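Local coordinates for twin-arginine translocation pathway signal protein (Burkholderia phytofirmans, PDB 2RJO), which binds beta-D-galactopyranose and is probably a sugar-binding protein of the periplasmic binding protein family, at residues Lys199-Leu210 with Ile225-Gly236; Ile240-Trp251 with Ala288-Val299. One frame throughout, in Å; residues are numbered along the deposited sequence.

Contact 1 comes first along the chain. Strand 198-203 leads into helix 206-218, and contact 1 closes this loop where strand 227-228 returns beside strand 198-203. Contact 2 opens afterwards, near the end of helix 234-241, whose start belongs to contact 1. It closes a longer loop that holds helix 253-268, when strand 283-291 returns beside strand 248-250. The two contacts are in series, so neither nests in nor crosses the other. They touch directly: Asp231 N probably bonds to Val249 O, and Val227 O to Val246 N. Contact 1 lies at the edge of the parallel sheet of one lobe, and contact 2 joins that edge to strand 283-291.

Contact 1 (Lys199-Leu210 with Ile225-Gly236); sequences KGVWAANDDMAL and IPVTGMDGTQPG. With GAL (beta-D-galactopyranose), chain B.
Val201 and Trp202 pair in parallel with Val227 and Thr228. They lie on the two strands, 198-203 and 227-228, of a beta-alpha-beta unit, with helix 206-218 between them, at the edge of a parallel sheet in the periplasmic binding protein fold. Three backbone bonds hold the ladder: Val201 N to Pro226 O (2.9 Å), Thr228 N to Val201 O, and Ala203 N to Thr228 O. Water 1 donates to Ala203 O and Gly229 O, and accepts from Thr228 OG1. It also lies above one face of the Trp202 ring, offset toward the rim.

Apolar contacts flank the ladder. The side chains of Val201 and Val227 lie side by side and point the same way. On the side of the sheet where Trp202 and Thr228 lie, Met230 bends at chi3 (-96°) and its CE meets Trp202 CZ2 obliquely, 3.8 Å away.

Beyond the strands, the start of helix 206-218 grips the following turn. Asp206 N donates to Met230 O at 2.8 Å. The Asp206 carboxylate faces the turn because CG stands beside its own backbone N (chi1 -72°). OD2 takes Thr233 N at 3.1 Å, nearly along the C-O axis, and a weak bond from Gly232 N. OD1 accepts from Ser248 OG.

The same ends of the strands form part of the galactose site. Asn205 caps the helix: its OD1 accepts from Met208 N, which leaves ND2 to donate to GAL O2. The carboxylate of Asp231 stands almost perpendicular to that amide. The two Asp231 oxygens take separate sugar hydroxyls: OD1 from GAL O3 at 2.7 Å and OD2 from GAL O2 at 2.7 Å.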
loop_
_atom_site.group_PDB
_atom_site.type_symbol
_atom_site.label_atom_id
_atom_site.label_comp_id
_atom_site.label_asym_id
_atom_site.label_seq_id
_atom_site.Cartn_x
_atom_site.Cartn_y
_atom_site.Cartn_z
ATOM N N LYS A 199 -7.660 -5.007 -25.008
ATOM C CA LYS A 199 -9.055 -4.734 -24.635
ATOM C C LYS A 199 -9.188 -4.338 -23.162
ATOM O O LYS A 199 -10.294 -4.151 -22.659
ATOM C CB LYS A 199 -9.924 -5.975 -24.888
ATOM C CG LYS A 199 -10.026 -6.398 -26.344
ATOM C CD LYS A 199 -10.665 -5.307 -27.189
ATOM C CE LYS A 199 -10.560 -5.632 -28.675
ATOM N NZ LYS A 199 -11.213 -4.566 -29.498
ATOM N N GLY A 200 -8.059 -4.223 -22.472
ATOM C CA GLY A 200 -8.088 -3.853 -21.071
ATOM C C GLY A 200 -6.706 -3.706 -20.465
ATOM O O GLY A 200 -5.700 -4.133 -21.057
ATOM N N VAL A 201 -6.658 -3.106 -19.277
ATOM C CA VAL A 201 -5.401 -2.877 -18.571
ATOM C C VAL A 201 -5.572 -3.060 -17.067
ATOM O O VAL A 201 -6.464 -2.474 -16.468
ATOM C CB VAL A 201 -4.885 -1.446 -18.799
ATOM C CG1 VAL A 201 -3.497 -1.291 -18.176
ATOM C CG2 VAL A 201 -4.862 -1.113 -20.292
ATOM N N TRP A 202 -4.711 -3.880 -16.473
ATOM C CA TRP A 202 -4.708 -4.148 -15.030
ATOM C C TRP A 202 -3.427 -3.537 -14.460
ATOM O O TRP A 202 -2.337 -3.769 -14.993
ATOM C CB TRP A 202 -4.684 -5.659 -14.770
ATOM C CG TRP A 202 -4.726 -6.083 -13.300
ATOM C CD1 TRP A 202 -5.841 -6.378 -12.562
ATOM C CD2 TRP A 202 -3.600 -6.330 -12.430
ATOM N NE1 TRP A 202 -5.483 -6.800 -11.299
ATOM C CE2 TRP A 202 -4.121 -6.779 -11.191
ATOM C CE3 TRP A 202 -2.211 -6.216 -12.579
ATOM C CZ2 TRP A 202 -3.291 -7.120 -10.109
ATOM C CZ3 TRP A 202 -1.386 -6.555 -11.500
ATOM C CH2 TRP A 202 -1.934 -7.003 -10.283
ATOM N N ALA A 203 -3.555 -2.756 -13.389
ATOM C CA ALA A 203 -2.402 -2.129 -12.739
ATOM C C ALA A 203 -2.347 -2.520 -11.256
ATOM O O ALA A 203 -3.377 -2.528 -10.566
ATOM C CB ALA A 203 -2.474 -0.615 -12.876
ATOM N N ALA A 204 -1.147 -2.846 -10.772
ATOM C CA ALA A 204 -0.968 -3.258 -9.379
ATOM C C ALA A 204 -1.245 -2.154 -8.344
ATOM O O ALA A 204 -1.345 -2.447 -7.157
ATOM C CB ALA A 204 0.436 -3.842 -9.179
ATOM N N ASN A 205 -1.334 -0.900 -8.784
ATOM C CA ASN A 205 -1.658 0.221 -7.887
ATOM C C ASN A 205 -2.202 1.388 -8.711
ATOM O O ASN A 205 -2.140 1.352 -9.937
ATOM C CB ASN A 205 -0.437 0.630 -7.037
ATOM C CG ASN A 205 0.526 1.549 -7.765
ATOM O OD1 ASN A 205 0.752 1.409 -8.961
ATOM N ND2 ASN A 205 1.123 2.479 -7.031
ATOM N N ASP A 206 -2.768 2.400 -8.055
ATOM C CA ASP A 206 -3.331 3.541 -8.779
ATOM C C ASP A 206 -2.343 4.373 -9.586
ATOM O O ASP A 206 -2.647 4.781 -10.705
ATOM C CB ASP A 206 -4.078 4.487 -7.828
ATOM C CG ASP A 206 -5.386 3.905 -7.329
ATOM O OD1 ASP A 206 -5.780 2.827 -7.820
ATOM O OD2 ASP A 206 -6.018 4.525 -6.451
ATOM N N ASP A 207 -1.170 4.640 -9.017
ATOM C CA ASP A 207 -0.181 5.449 -9.708
ATOM C C ASP A 207 0.134 4.884 -11.093
ATOM O O ASP A 207 0.159 5.629 -12.065
ATOM C CB ASP A 207 1.100 5.563 -8.876
ATOM C CG ASP A 207 1.828 6.876 -9.108
ATOM O OD1 ASP A 207 1.194 7.943 -8.955
ATOM O OD2 ASP A 207 3.037 6.861 -9.439
HETATM N N MSE A 208 0.353 3.573 -11.182
HETATM C CA MSE A 208 0.664 2.942 -12.464
HETATM C C MSE A 208 -0.554 2.986 -13.397
HETATM O O MSE A 208 -0.409 3.120 -14.609
HETATM C CB MSE A 208 1.140 1.485 -12.268
HETATM C CG MSE A 208 2.432 1.325 -11.444
HETATM SE SE MSE A 208 3.284 -0.290 -11.597
HETATM C CE MSE A 208 2.097 -1.369 -10.853
ATOM N N ALA A 209 -1.753 2.877 -12.837
ATOM C CA ALA A 209 -2.965 2.933 -13.654
ATOM C C ALA A 209 -3.126 4.333 -14.242
ATOM O O ALA A 209 -3.533 4.485 -15.392
ATOM C CB ALA A 209 -4.185 2.577 -12.817
ATOM N N LEU A 210 -2.808 5.354 -13.447
ATOM C CA LEU A 210 -2.916 6.737 -13.914
ATOM C C LEU A 210 -1.853 6.972 -14.971
ATOM O O LEU A 210 -2.036 7.774 -15.880
ATOM C CB LEU A 210 -2.739 7.728 -12.751
ATOM C CG LEU A 210 -3.908 7.745 -11.755
ATOM C CD1 LEU A 210 -3.585 8.630 -10.566
ATOM C CD2 LEU A 210 -5.159 8.237 -12.452
ATOM N N ILE A 225 -10.730 2.059 -23.119
ATOM C CA ILE A 225 -10.072 0.841 -22.696
ATOM C C ILE A 225 -10.149 0.852 -21.168
ATOM O O ILE A 225 -9.613 1.750 -20.519
ATOM C CB ILE A 225 -8.600 0.814 -23.163
ATOM C CG1 ILE A 225 -8.548 0.775 -24.694
ATOM C CG2 ILE A 225 -7.885 -0.403 -22.591
ATOM C CD1 ILE A 225 -7.155 0.928 -25.257
ATOM N N PRO A 226 -10.850 -0.135 -20.577
ATOM C CA PRO A 226 -11.001 -0.236 -19.122
ATOM C C PRO A 226 -9.682 -0.507 -18.399
ATOM O O PRO A 226 -8.871 -1.323 -18.830
ATOM C CB PRO A 226 -12.005 -1.370 -18.965
ATOM C CG PRO A 226 -11.682 -2.254 -20.107
ATOM C CD PRO A 226 -11.529 -1.262 -21.240
ATOM N N VAL A 227 -9.479 0.194 -17.292
ATOM C CA VAL A 227 -8.265 0.051 -16.510
ATOM C C VAL A 227 -8.609 -0.054 -15.041
ATOM O O VAL A 227 -9.607 0.518 -14.597
ATOM C CB VAL A 227 -7.360 1.269 -16.692
ATOM C CG1 VAL A 227 -6.017 1.026 -16.020
ATOM C CG2 VAL A 227 -7.194 1.576 -18.171
ATOM N N THR A 228 -7.798 -0.794 -14.290
ATOM C CA THR A 228 -8.010 -0.926 -12.853
ATOM C C THR A 228 -6.719 -0.657 -12.082
ATOM O O THR A 228 -5.619 -0.796 -12.617
ATOM C CB THR A 228 -8.523 -2.320 -12.464
ATOM O OG1 THR A 228 -7.565 -3.315 -12.841
ATOM C CG2 THR A 228 -9.855 -2.597 -13.127
ATOM N N GLY A 229 -6.867 -0.266 -10.822
ATOM C CA GLY A 229 -5.719 0.024 -9.989
ATOM C C GLY A 229 -5.944 -0.463 -8.572
ATOM O O GLY A 229 -6.740 -1.372 -8.353
HETATM N N MSE A 230 -5.243 0.130 -7.617
HETATM C CA MSE A 230 -5.377 -0.240 -6.214
HETATM C C MSE A 230 -4.719 0.818 -5.352
HETATM O O MSE A 230 -3.610 1.244 -5.643
HETATM C CB MSE A 230 -4.744 -1.618 -5.934
HETATM C CG MSE A 230 -5.727 -2.781 -6.071
HETATM SE SE MSE A 230 -5.086 -4.429 -5.638
HETATM C CE MSE A 230 -4.624 -5.024 -7.233
ATOM N N ASP A 231 -5.422 1.232 -4.302
ATOM C CA ASP A 231 -4.956 2.242 -3.355
ATOM C C ASP A 231 -6.125 3.132 -2.949
ATOM O O ASP A 231 -6.259 3.488 -1.786
ATOM C CB ASP A 231 -3.832 3.114 -3.944
ATOM C CG ASP A 231 -2.450 2.465 -3.822
ATOM O OD1 ASP A 231 -2.334 1.451 -3.105
ATOM O OD2 ASP A 231 -1.483 2.974 -4.434
ATOM N N GLY A 232 -6.969 3.479 -3.914
ATOM C CA GLY A 232 -8.110 4.325 -3.630
ATOM C C GLY A 232 -7.709 5.758 -3.349
ATOM O O GLY A 232 -8.370 6.447 -2.584
ATOM N N THR A 233 -6.620 6.209 -3.963
ATOM C CA THR A 233 -6.136 7.571 -3.775
ATOM C C THR A 233 -7.091 8.552 -4.458
ATOM O O THR A 233 -7.756 8.199 -5.430
ATOM C CB THR A 233 -4.721 7.747 -4.376
ATOM O OG1 THR A 233 -4.780 7.615 -5.802
ATOM C CG2 THR A 233 -3.776 6.692 -3.824
ATOM N N GLN A 234 -7.153 9.777 -3.945
ATOM C CA GLN A 234 -8.029 10.797 -4.500
ATOM C C GLN A 234 -7.946 10.905 -6.026
ATOM O O GLN A 234 -8.971 10.895 -6.698
ATOM C CB GLN A 234 -7.733 12.141 -3.823
ATOM C CG GLN A 234 -7.841 13.377 -4.706
ATOM C CD GLN A 234 -9.262 13.712 -5.143
ATOM O OE1 GLN A 234 -9.481 14.656 -5.929
ATOM N NE2 GLN A 234 -10.236 12.958 -4.634
ATOM N N PRO A 235 -6.731 10.992 -6.596
ATOM C CA PRO A 235 -6.634 11.092 -8.058
ATOM C C PRO A 235 -7.183 9.842 -8.728
ATOM O O PRO A 235 -7.719 9.904 -9.833
ATOM C CB PRO A 235 -5.135 11.248 -8.301
ATOM C CG PRO A 235 -4.653 11.899 -7.065
ATOM C CD PRO A 235 -5.394 11.112 -5.998
ATOM N N GLY A 236 -7.033 8.706 -8.059
ATOM C CA GLY A 236 -7.547 7.468 -8.604
ATOM C C GLY A 236 -9.063 7.504 -8.576
ATOM O O GLY A 236 -9.722 7.074 -9.527
HETATM C C1 GAL B . 3.185 1.726 -2.948
HETATM C C2 GAL B . 1.829 1.194 -3.468
HETATM C C3 GAL B . 1.107 0.465 -2.313
HETATM C C4 GAL B . 1.998 -0.693 -1.829
HETATM C C5 GAL B . 3.341 -0.066 -1.361
HETATM C C6 GAL B . 4.251 -1.178 -0.883
HETATM O O1 GAL B . 3.870 2.391 -4.026
HETATM O O2 GAL B . 1.025 2.285 -3.912
HETATM O O3 GAL B . -0.136 -0.064 -2.767
HETATM O O4 GAL B . 2.239 -1.578 -2.922
HETATM O O5 GAL B . 4.006 0.623 -2.472
HETATM O O6 GAL B . 5.464 -0.588 -0.455
HETATM O O HOH W 1 -6.042 -3.446 -10.494
HETATM O O HOH W 2 -0.846 5.170 -6.046
#

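Contact 2 (Ile240-Trp251 with Ala288-Val299); sequences IKSGELVASVDW and ATFVTKTNVQDV
Asp250 O is gripped from two directions: it accepts Thr289 N at 3.2 Å, on a lone pair, and water 4 at 3.0 Å. The same water meets Thr289 OG1, which also bonds to Arg302. Strands 248-250 and 289-291 form an antiparallel pair here, with Asp250-Thr289 and Ser248-Val291 as hydrogen-bonded pairs and Val249-Phe290 as the non-hydrogen-bonded pair between them. Both strands belong to the mixed sheet of this periplasmic binding protein fold, and the pair joins the region after helix 234-241 to strand 283-291. Asp250 N reaches Thr289 O at 2.9 Å in an almost straight bond (178°). Ser248 and Val291 exchange two more bonds. Past the strands, water 3 donates to Val246 O and also bonds to Thr292 OG1.

Asn295 fixes the turn that follows. Its OD1 accepts Thr292 N at 2.8 Å, and its ND2 donates to Phe290 O.

The two faces of the pair pack differently. On the face of Ser248 and Asp250, Val291 CG1 lies between its backbone N and carbonyl carbon (chi1 54°), which brings it against Ser248 CB. Val291 CG1 also meets Ile240 CD1 from helix 234-241. Ile240 CG2 touches Val296 CG2 at the start of helix 296-302. The side chains of Val299 and Asp250 run past each other in opposite directions, with CG1 against OD2; Asp250 OD1 accepts from Asp252 N.

On the other face, Phe290 CD1 meets Val249 CG2 obliquely at 3.8 Å, while CZ rests on Ala247 CB. Helix 118-132 also touches Val249 and Phe290. Just after strand 248-250 comes Trp251, whose ring touches the bound galactose and meets Trp95 edge-to-face. Ala288 CB packs against Trp251 CE3 at 3.6 Å.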
loop_
_atom_site.group_PDB
_atom_site.type_symbol
_atom_site.label_atom_id
_atom_site.label_comp_id
_atom_site.label_asym_id
_atom_site.label_seq_id
_atom_site.Cartn_x
_atom_site.Cartn_y
_atom_site.Cartn_z
ATOM N N ILE A 240 -12.059 7.309 -11.460
ATOM C CA ILE A 240 -13.167 6.354 -11.429
ATOM C C ILE A 240 -14.501 7.050 -11.700
ATOM O O ILE A 240 -15.342 6.542 -12.445
ATOM C CB ILE A 240 -13.263 5.616 -10.069
ATOM C CG1 ILE A 240 -12.050 4.702 -9.879
ATOM C CG2 ILE A 240 -14.550 4.797 -10.013
ATOM C CD1 ILE A 240 -12.062 3.945 -8.586
ATOM N N LYS A 241 -14.698 8.215 -11.098
ATOM C CA LYS A 241 -15.942 8.935 -11.308
ATOM C C LYS A 241 -16.048 9.403 -12.758
ATOM O O LYS A 241 -17.145 9.607 -13.267
ATOM C CB LYS A 241 -16.037 10.147 -10.380
ATOM C CG LYS A 241 -17.433 10.725 -10.341
ATOM C CD LYS A 241 -17.453 12.242 -10.466
ATOM C CE LYS A 241 -17.236 12.949 -9.129
ATOM N NZ LYS A 241 -17.528 14.408 -9.298
ATOM N N SER A 242 -14.905 9.564 -13.417
ATOM C CA SER A 242 -14.873 10.024 -14.801
ATOM C C SER A 242 -14.969 8.879 -15.800
ATOM O O SER A 242 -14.931 9.102 -17.009
ATOM C CB SER A 242 -13.590 10.811 -15.061
ATOM O OG SER A 242 -12.448 9.977 -14.950
ATOM N N GLY A 243 -15.083 7.657 -15.296
ATOM C CA GLY A 243 -15.196 6.505 -16.173
ATOM C C GLY A 243 -13.897 6.013 -16.785
ATOM O O GLY A 243 -13.902 5.090 -17.597
ATOM N N GLU A 244 -12.771 6.591 -16.401
ATOM C CA GLU A 244 -11.516 6.151 -16.989
ATOM C C GLU A 244 -10.869 4.968 -16.280
ATOM O O GLU A 244 -10.136 4.186 -16.901
ATOM C CB GLU A 244 -10.572 7.341 -17.097
ATOM C CG GLU A 244 -11.125 8.347 -18.100
ATOM C CD GLU A 244 -10.231 9.538 -18.315
ATOM O OE1 GLU A 244 -9.001 9.357 -18.343
ATOM O OE2 GLU A 244 -10.764 10.659 -18.471
ATOM N N LEU A 245 -11.163 4.835 -14.987
ATOM C CA LEU A 245 -10.657 3.735 -14.178
ATOM C C LEU A 245 -11.922 2.992 -13.776
ATOM O O LEU A 245 -12.853 3.613 -13.264
ATOM C CB LEU A 245 -9.943 4.273 -12.936
ATOM C CG LEU A 245 -9.173 3.263 -12.083
ATOM C CD1 LEU A 245 -7.922 2.803 -12.826
ATOM C CD2 LEU A 245 -8.780 3.901 -10.774
ATOM N N VAL A 246 -11.991 1.686 -14.017
ATOM C CA VAL A 246 -13.207 0.964 -13.657
ATOM C C VAL A 246 -13.266 0.485 -12.212
ATOM O O VAL A 246 -14.348 0.215 -11.693
ATOM C CB VAL A 246 -13.464 -0.228 -14.599
ATOM C CG1 VAL A 246 -13.577 0.273 -16.026
ATOM C CG2 VAL A 246 -12.365 -1.241 -14.487
ATOM N N ALA A 247 -12.116 0.405 -11.548
ATOM C CA ALA A 247 -12.095 -0.041 -10.161
ATOM C C ALA A 247 -10.757 0.157 -9.477
ATOM O O ALA A 247 -9.721 0.271 -10.127
ATOM C CB ALA A 247 -12.499 -1.505 -10.077
ATOM N N SER A 248 -10.800 0.200 -8.149
ATOM C CA SER A 248 -9.613 0.338 -7.321
ATOM C C SER A 248 -9.948 -0.261 -5.951
ATOM O O SER A 248 -11.058 -0.764 -5.734
ATOM C CB SER A 248 -9.236 1.813 -7.178
ATOM O OG SER A 248 -8.046 1.968 -6.429
ATOM N N VAL A 249 -8.993 -0.218 -5.030
ATOM C CA VAL A 249 -9.229 -0.739 -3.694
ATOM C C VAL A 249 -8.637 0.253 -2.703
ATOM O O VAL A 249 -7.466 0.617 -2.797
ATOM C CB VAL A 249 -8.594 -2.138 -3.513
ATOM C CG1 VAL A 249 -8.940 -2.691 -2.134
ATOM C CG2 VAL A 249 -9.109 -3.088 -4.600
ATOM N N ASP A 250 -9.458 0.708 -1.764
ATOM C CA ASP A 250 -9.014 1.683 -0.781
ATOM C C ASP A 250 -8.434 1.052 0.483
ATOM O O ASP A 250 -9.149 0.386 1.240
ATOM C CB ASP A 250 -10.179 2.607 -0.432
ATOM C CG ASP A 250 -9.726 3.880 0.246
ATOM O OD1 ASP A 250 -8.497 4.099 0.356
ATOM O OD2 ASP A 250 -10.599 4.666 0.661
ATOM N N TRP A 251 -7.129 1.258 0.683
ATOM C CA TRP A 251 -6.402 0.733 1.840
ATOM C C TRP A 251 -6.469 1.773 2.946
ATOM O O TRP A 251 -6.156 1.494 4.098
ATOM C CB TRP A 251 -4.921 0.516 1.515
ATOM C CG TRP A 251 -4.591 -0.195 0.223
ATOM C CD1 TRP A 251 -3.719 0.238 -0.737
ATOM C CD2 TRP A 251 -5.023 -1.501 -0.191
ATOM N NE1 TRP A 251 -3.573 -0.716 -1.713
ATOM C CE2 TRP A 251 -4.359 -1.795 -1.405
ATOM C CE3 TRP A 251 -5.895 -2.456 0.345
ATOM C CZ2 TRP A 251 -4.545 -3.003 -2.092
ATOM C CZ3 TRP A 251 -6.079 -3.660 -0.342
ATOM C CH2 TRP A 251 -5.405 -3.920 -1.545
ATOM N N ALA A 288 -10.457 -3.636 3.627
ATOM C CA ALA A 288 -10.328 -2.548 2.662
ATOM C C ALA A 288 -11.686 -2.368 1.982
ATOM O O ALA A 288 -12.583 -3.181 2.183
ATOM C CB ALA A 288 -9.256 -2.881 1.645
ATOM N N THR A 289 -11.838 -1.300 1.202
ATOM C CA THR A 289 -13.098 -1.023 0.502
ATOM C C THR A 289 -12.927 -1.097 -1.015
ATOM O O THR A 289 -12.191 -0.304 -1.603
ATOM C CB THR A 289 -13.633 0.402 0.807
ATOM O OG1 THR A 289 -13.416 0.716 2.182
ATOM C CG2 THR A 289 -15.126 0.489 0.508
ATOM N N PHE A 290 -13.597 -2.051 -1.652
ATOM C CA PHE A 290 -13.513 -2.153 -3.094
ATOM C C PHE A 290 -14.286 -0.938 -3.591
ATOM O O PHE A 290 -15.390 -0.677 -3.115
ATOM C CB PHE A 290 -14.196 -3.422 -3.571
ATOM C CG PHE A 290 -13.976 -3.714 -5.021
ATOM C CD1 PHE A 290 -12.711 -4.055 -5.490
ATOM C CD2 PHE A 290 -15.026 -3.644 -5.923
ATOM C CE1 PHE A 290 -12.501 -4.344 -6.845
ATOM C CE2 PHE A 290 -14.826 -3.927 -7.271
ATOM C CZ PHE A 290 -13.566 -4.271 -7.732
ATOM N N VAL A 291 -13.723 -0.194 -4.536
ATOM C CA VAL A 291 -14.403 0.998 -5.025
ATOM C C VAL A 291 -14.620 0.985 -6.530
ATOM O O VAL A 291 -13.728 0.645 -7.302
ATOM C CB VAL A 291 -13.628 2.281 -4.620
ATOM C CG1 VAL A 291 -12.187 2.186 -5.068
ATOM C CG2 VAL A 291 -14.282 3.511 -5.239
ATOM N N THR A 292 -15.826 1.358 -6.928
ATOM C CA THR A 292 -16.231 1.415 -8.324
ATOM C C THR A 292 -17.186 2.611 -8.442
ATOM O O THR A 292 -17.482 3.241 -7.436
ATOM C CB THR A 292 -16.941 0.107 -8.723
ATOM O OG1 THR A 292 -17.302 0.160 -10.106
ATOM C CG2 THR A 292 -18.189 -0.095 -7.889
ATOM N N LYS A 293 -17.665 2.932 -9.641
ATOM C CA LYS A 293 -18.551 4.083 -9.780
ATOM C C LYS A 293 -19.796 4.022 -8.909
ATOM O O LYS A 293 -20.347 5.062 -8.546
ATOM C CB LYS A 293 -18.975 4.311 -11.246
ATOM C CG LYS A 293 -18.137 5.396 -11.944
ATOM C CD LYS A 293 -18.788 5.984 -13.216
ATOM C CE LYS A 293 -18.659 5.062 -14.419
ATOM N NZ LYS A 293 -19.274 5.643 -15.666
ATOM N N THR A 294 -20.235 2.820 -8.552
ATOM C CA THR A 294 -21.439 2.707 -7.739
ATOM C C THR A 294 -21.264 3.211 -6.311
ATOM O O THR A 294 -22.215 3.709 -5.708
ATOM C CB THR A 294 -21.969 1.265 -7.732
ATOM O OG1 THR A 294 -21.052 0.411 -7.048
ATOM C CG2 THR A 294 -22.147 0.775 -9.164
ATOM N N ASN A 295 -20.056 3.118 -5.769
ATOM C CA ASN A 295 -19.834 3.614 -4.415
ATOM C C ASN A 295 -18.727 4.655 -4.372
ATOM O O ASN A 295 -18.316 5.076 -3.297
ATOM C CB ASN A 295 -19.474 2.462 -3.480
ATOM C CG ASN A 295 -18.078 1.935 -3.725
ATOM O OD1 ASN A 295 -17.637 1.857 -4.867
ATOM N ND2 ASN A 295 -17.377 1.563 -2.655
ATOM N N VAL A 296 -18.250 5.091 -5.534
ATOM C CA VAL A 296 -17.158 6.056 -5.544
ATOM C C VAL A 296 -17.453 7.350 -4.793
ATOM O O VAL A 296 -16.594 7.871 -4.095
ATOM C CB VAL A 296 -16.719 6.410 -6.977
ATOM C CG1 VAL A 296 -17.841 7.127 -7.720
ATOM C CG2 VAL A 296 -15.465 7.269 -6.923
ATOM N N GLN A 297 -18.662 7.869 -4.929
ATOM C CA GLN A 297 -18.999 9.106 -4.251
ATOM C C GLN A 297 -18.821 8.994 -2.735
ATOM O O GLN A 297 -18.381 9.945 -2.090
ATOM C CB GLN A 297 -20.426 9.524 -4.602
ATOM C CG GLN A 297 -20.839 10.874 -4.038
ATOM C CD GLN A 297 -21.363 10.781 -2.617
ATOM O OE1 GLN A 297 -22.323 10.050 -2.346
ATOM N NE2 GLN A 297 -20.741 11.530 -1.698
ATOM N N ASP A 298 -19.151 7.837 -2.166
ATOM C CA ASP A 298 -18.999 7.640 -0.728
ATOM C C ASP A 298 -17.542 7.599 -0.300
ATOM O O ASP A 298 -17.184 8.125 0.758
ATOM C CB ASP A 298 -19.683 6.354 -0.274
ATOM C CG ASP A 298 -21.175 6.471 -0.294
ATOM O OD1 ASP A 298 -21.690 7.465 0.253
ATOM O OD2 ASP A 298 -21.832 5.573 -0.846
ATOM N N VAL A 299 -16.698 6.971 -1.112
ATOM C CA VAL A 299 -15.287 6.896 -0.766
ATOM C C VAL A 299 -14.664 8.282 -0.869
ATOM O O VAL A 299 -13.852 8.658 -0.028
ATOM C CB VAL A 299 -14.534 5.916 -1.675
ATOM C CG1 VAL A 299 -13.061 5.889 -1.291
ATOM C CG2 VAL A 299 -15.143 4.532 -1.547
HETATM O O HOH W 3 -16.765 1.286 -12.426
HETATM O O HOH W 4 -10.818 1.208 3.654
#